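Local coordinates for C-type lectin domain family 4 member F (Mus musculus, PDB 6JJJ), which serves as a trimeric Kupffer cell C-type lectin receptor that binds galactose, fucose and glycolipids and could take part in endocytosis, at the interface of chains A and B. Numbering follows the deposited sequence. Chains: chain A/B, C-type lectin domain family 4 member F.

Contact 1: the interface of chains A and B. Residues chain A 14, 17-18, 21; chain B 17, 20-21, 154.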
# COMPACT_ATOMS: atom_id res chain seq x y z
N GLN A 14 -8.36 -12.25 -5.68
CA GLN A 14 -8.85 -10.91 -5.34
C GLN A 14 -9.08 -10.77 -3.85
O GLN A 14 -8.76 -9.73 -3.26
CB GLN A 14 -10.12 -10.64 -6.14
CG GLN A 14 -10.73 -9.26 -5.96
CD GLN A 14 -11.85 -8.99 -6.97
OE1 GLN A 14 -13.03 -9.21 -6.68
NE2 GLN A 14 -11.48 -8.52 -8.15
N GLN A 17 -5.73 -10.55 -2.19
CA GLN A 17 -5.26 -9.28 -2.54
C GLN A 17 -5.85 -8.29 -1.57
O GLN A 17 -5.17 -7.57 -0.90
CB GLN A 17 -5.75 -8.93 -3.92
CG GLN A 17 -4.79 -9.28 -5.00
CD GLN A 17 -5.03 -8.45 -6.23
OE1 GLN A 17 -6.02 -7.76 -6.33
NE2 GLN A 17 -4.11 -8.52 -7.15
N ASN A 18 -7.14 -8.28 -1.48
CA ASN A 18 -7.78 -7.26 -0.66
C ASN A 18 -7.22 -7.27 0.76
O ASN A 18 -7.01 -6.21 1.36
CB ASN A 18 -9.29 -7.48 -0.63
CG ASN A 18 -10.03 -6.39 0.13
OD1 ASN A 18 -9.85 -5.20 -0.14
ND2 ASN A 18 -10.84 -6.79 1.10
N LEU A 21 -4.23 -5.17 1.19
CA LEU A 21 -4.53 -3.74 1.12
C LEU A 21 -4.90 -3.20 2.49
O LEU A 21 -4.38 -2.16 2.93
CB LEU A 21 -5.66 -3.49 0.13
CG LEU A 21 -5.35 -3.66 -1.35
CD1 LEU A 21 -6.64 -3.64 -2.16
CD2 LEU A 21 -4.43 -2.56 -1.84
N GLN B 17 -10.39 -1.82 -6.08
CA GLN B 17 -9.11 -2.36 -5.62
C GLN B 17 -7.95 -1.56 -6.18
O GLN B 17 -6.92 -1.40 -5.50
CB GLN B 17 -9.03 -3.83 -6.04
CG GLN B 17 -8.05 -4.68 -5.26
CD GLN B 17 -8.23 -6.17 -5.55
OE1 GLN B 17 -8.25 -6.60 -6.70
NE2 GLN B 17 -8.39 -6.96 -4.49
N VAL B 20 -7.67 2.23 -4.39
CA VAL B 20 -7.02 2.31 -3.09
C VAL B 20 -5.51 2.17 -3.24
O VAL B 20 -4.74 2.73 -2.44
CB VAL B 20 -7.60 1.26 -2.13
CG1 VAL B 20 -9.12 1.40 -2.06
CG2 VAL B 20 -7.22 -0.14 -2.59
N LEU B 21 -5.05 1.42 -4.25
CA LEU B 21 -3.62 1.34 -4.52
C LEU B 21 -3.04 2.72 -4.81
O LEU B 21 -2.00 3.10 -4.28
CB LEU B 21 -3.36 0.40 -5.69
CG LEU B 21 -3.55 -1.10 -5.48
CD1 LEU B 21 -3.51 -1.80 -6.83
CD2 LEU B 21 -2.48 -1.67 -4.58
N TRP B 154 -15.15 1.27 1.37
CA TRP B 154 -14.13 0.23 1.36
C TRP B 154 -13.62 0.00 2.77
O TRP B 154 -13.33 0.96 3.50
CB TRP B 154 -12.98 0.63 0.43
CG TRP B 154 -11.93 -0.42 0.28
CD1 TRP B 154 -11.90 -1.43 -0.64
CD2 TRP B 154 -10.74 -0.57 1.07
NE1 TRP B 154 -10.77 -2.20 -0.47
CE2 TRP B 154 -10.05 -1.69 0.58
CE3 TRP B 154 -10.20 0.13 2.15
CZ2 TRP B 154 -8.84 -2.12 1.12
CZ3 TRP B 154 -9.00 -0.30 2.69
CH2 TRP B 154 -8.33 -1.42 2.18
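A:Leu21 meets B:Leu21, B:Val20 and B:Gln17 in a parallel coiled-coil contact between the neck helices of two subunits of the trimer, which joins the chains on the N-terminal side of their lectin domains. A:Leu21 has 71 Å² buried by chain B and uses both branches. Its CD2 methyl lies 3.5 Å from CD2 of B:Leu21, the two leucines crossing at about a right angle, while its CD1 touches CG of B:Gln17 and, at 3.6 Å, the CG2 methyl of B:Val20. With CG of A:Leu21 anti to the carbonyl carbon (chi1 -72°), both methyls reach chain B; B:Leu21 contributes mainly its CD2.

Towards the N-terminus, B:Gln17 stretches across to chain A. Its NE2 donates a hydrogen bond to the backbone O of A:Gln14 at 3.1 Å; that oxygen lies almost in the B:Gln17 amide plane, but the bond is bent, with 136° at the hydrogen. The A:Gln17 and B:Gln17 side-chain oxygens are modelled too close for two acceptors, a doubt that falls most naturally on the A:Gln17 amide.

On the flank, the benzo edge of B:Trp154 meets A:Leu21, with CZ2 3.6 Å from CB. Its NE1 makes a weak hydrogen bond of 3.2 Å to OD1 of A:Asn18, whose amide stands nearly perpendicular to the ring. B:Trp154 belongs to the C-terminal segment, its ring backed on one face by CG1 of B:Val20; the other residues lie on helix 9-25.

Contact 2: the interface of chains A and B. Residues chain A 24-25, 27; chain B 24, 29.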
# COMPACT_ATOMS: atom_id res chain seq x y z
N ILE A 24 -1.45 -2.88 4.53
CA ILE A 24 -0.59 -1.75 4.20
C ILE A 24 -1.36 -0.44 4.31
O ILE A 24 -0.78 0.61 4.59
CB ILE A 24 0.03 -1.92 2.80
CG1 ILE A 24 1.00 -0.78 2.51
CG2 ILE A 24 -1.06 -1.97 1.74
CD1 ILE A 24 2.16 -0.64 3.50
N ALA A 25 -2.68 -0.47 4.10
CA ALA A 25 -3.48 0.74 4.29
C ALA A 25 -3.44 1.20 5.74
O ALA A 25 -3.62 2.39 6.02
CB ALA A 25 -4.92 0.50 3.85
N ASN A 27 -0.66 0.75 7.53
CA ASN A 27 0.78 0.88 7.79
C ASN A 27 1.34 -0.41 8.40
O ASN A 27 2.04 -0.39 9.41
CB ASN A 27 1.06 2.08 8.70
CG ASN A 27 1.76 3.22 7.97
OD1 ASN A 27 2.48 3.00 6.99
ND2 ASN A 27 1.56 4.44 8.44
N ILE B 24 -2.80 4.63 -1.24
CA ILE B 24 -1.72 4.26 -0.33
C ILE B 24 -0.37 4.37 -1.03
O ILE B 24 0.65 4.62 -0.37
CB ILE B 24 -1.95 2.85 0.24
CG1 ILE B 24 -0.86 2.50 1.27
CG2 ILE B 24 -1.95 1.81 -0.87
CD1 ILE B 24 -0.76 3.46 2.45
N LYS B 29 -3.25 7.27 4.40
CA LYS B 29 -3.38 6.31 5.48
C LYS B 29 -4.85 6.07 5.80
O LYS B 29 -5.63 7.03 5.92
CB LYS B 29 -2.63 6.78 6.73
CG LYS B 29 -1.17 6.38 6.75
CD LYS B 29 -0.36 7.20 5.76
CE LYS B 29 1.12 6.83 5.80
NZ LYS B 29 1.41 5.54 5.10
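A:Ile24 and B:Ile24 face each other near the C-terminal ends of the two neck helices, where the coiled-coil contact gives way to a polar contact between the segments that follow. The more closely packed part belongs to B:Ile24, which has 42 Å² buried by chain A, against 22 Å² for A:Ile24. Its CD1 and CG1 rest against the backbone O of A:Ile24, at 3.6 and 3.8 Å, and its CG1 also faces CG1 of A:Ile24 at 4.0 Å, the side chains meeting at a slant. In both copies CG1 stands anti to the backbone N (chi1 -176°) and chi2 is close to 60°, yet the two play different parts: B:Ile24 offers CD1 and CG1, whereas A:Ile24 offers its carbonyl O and its CG1. This agrees with an interface that is not an exact two-fold.

A:Ala25 adds a modest 15 Å², its carbonyl O lying 3.9 Å from the backbone C of B:Lys29.

The polar side buries about as much surface but is held more loosely, by a weak bond. A:Asn27, in the turn between helix 9-25 and strand 28-31, lies beside B:Lys29 of the partner's strand 28-31. The lysine chain, bent at chi2 and again at chi4 (77°), runs beside the asparagine amide nitrogen, its CE 3.6 Å from ND2 of A:Asn27. At its end the amino group NZ of B:Lys29 makes a weak hydrogen bond, 3.3 Å long, to the side-chain OD1 of A:Asn27.

Contact 3: the interface of chains A and B. Residues chain A 40-41; chain B 70, 73-74.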
# COMPACT_ATOMS: atom_id res chain seq x y z
N ARG A 40 2.02 3.31 16.85
CA ARG A 40 2.12 4.75 17.03
C ARG A 40 1.80 5.19 18.45
O ARG A 40 2.20 6.30 18.84
CB ARG A 40 1.18 5.47 16.04
CG ARG A 40 -0.30 5.19 16.24
CD ARG A 40 -1.13 5.76 15.09
NE ARG A 40 -1.66 4.72 14.21
CZ ARG A 40 -2.82 4.09 14.40
NH1 ARG A 40 -3.57 4.40 15.45
NH2 ARG A 40 -3.22 3.16 13.55
N ASP A 41 1.12 4.35 19.22
CA ASP A 41 0.86 4.58 20.64
C ASP A 41 1.84 3.75 21.47
O ASP A 41 2.59 2.92 20.94
CB ASP A 41 -0.59 4.22 20.97
CG ASP A 41 -1.06 4.79 22.29
OD1 ASP A 41 -0.32 5.58 22.91
OD2 ASP A 41 -2.19 4.44 22.71
N PHE B 70 -6.06 9.47 16.37
CA PHE B 70 -5.35 9.07 15.16
C PHE B 70 -4.61 10.25 14.56
O PHE B 70 -3.41 10.16 14.27
CB PHE B 70 -6.34 8.49 14.15
CG PHE B 70 -5.74 8.28 12.80
CD1 PHE B 70 -4.79 7.30 12.58
CD2 PHE B 70 -6.12 9.09 11.74
CE1 PHE B 70 -4.23 7.12 11.33
CE2 PHE B 70 -5.57 8.91 10.48
CZ PHE B 70 -4.62 7.93 10.28
N GLN B 73 -1.81 11.60 17.26
CA GLN B 73 -0.64 10.74 17.38
C GLN B 73 0.10 10.57 16.06
O GLN B 73 1.28 10.19 16.08
CB GLN B 73 -1.05 9.37 17.94
CG GLN B 73 -1.84 8.51 16.98
CD GLN B 73 -2.57 7.37 17.68
OE1 GLN B 73 -3.52 6.82 17.14
NE2 GLN B 73 -2.11 7.02 18.88
N THR B 74 -0.55 10.84 14.93
CA THR B 74 0.16 10.94 13.66
C THR B 74 0.73 12.33 13.44
O THR B 74 1.69 12.49 12.68
CB THR B 74 -0.76 10.57 12.49
OG1 THR B 74 -1.40 9.32 12.75
CG2 THR B 74 0.04 10.48 11.19
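A:Arg40 and B:Gln73 carry this contact between two lectin domains, with 82 and 78 Å² respectively buried by the partner. The aliphatic stretch of the arginine lies across the glutamine side chain at a slant, its CD 3.4 Å from the amide carbon CD of B:Gln73. The chain bends about its CG-CD bond (chi3 108°), which carries the guanidinium back towards the glutamine oxygen. NH1 then donates a hydrogen bond of 3.0 Å to OE1, with 153° at the hydrogen. The oxygen lies near the guanidinium plane, but the donor sits well above the plane of the glutamine carbonyl, so the amide is approached over its face; the two flat groups are turned 59° apart.

B:Phe70 supplies the third element, with 18 Å² buried. Its CD1 is 4.2 Å from CZ of A:Arg40 and stands over the centre of the guanidinium, the ring and guanidinium planes being nearly perpendicular. The ring thus presents an edge to the face of that group. One helical turn along, OG1 of B:Thr74 donates a 2.7 Å hydrogen bond to the backbone O of B:Phe70, which holds the B:Thr74 hydroxyl over a phenyl face, offset toward the rim.

Together these contacts brace a loop of one lectin domain against helix 66-75 of its neighbour, and probably help fix how the domains are set within the trimer.

The three contacts follow the interface from the neck to the lectin domains. Contact 1 and contact 2 have C-alpha centres about 11 Å apart and share helix 9-25 of both chains; contact 2 also takes in residues just after the helix, which lead into the lectin domain. Contact 3 lies about 14 Å from contact 2 and about 24 Å from contact 1, and uses none of that helix: it pairs a loop after strand 34-38 with a helix of the partner's lectin domain. Coupling neck pairing to direct domain contact would probably limit swinging of the domains and help set the spacing of their sugar-binding sites.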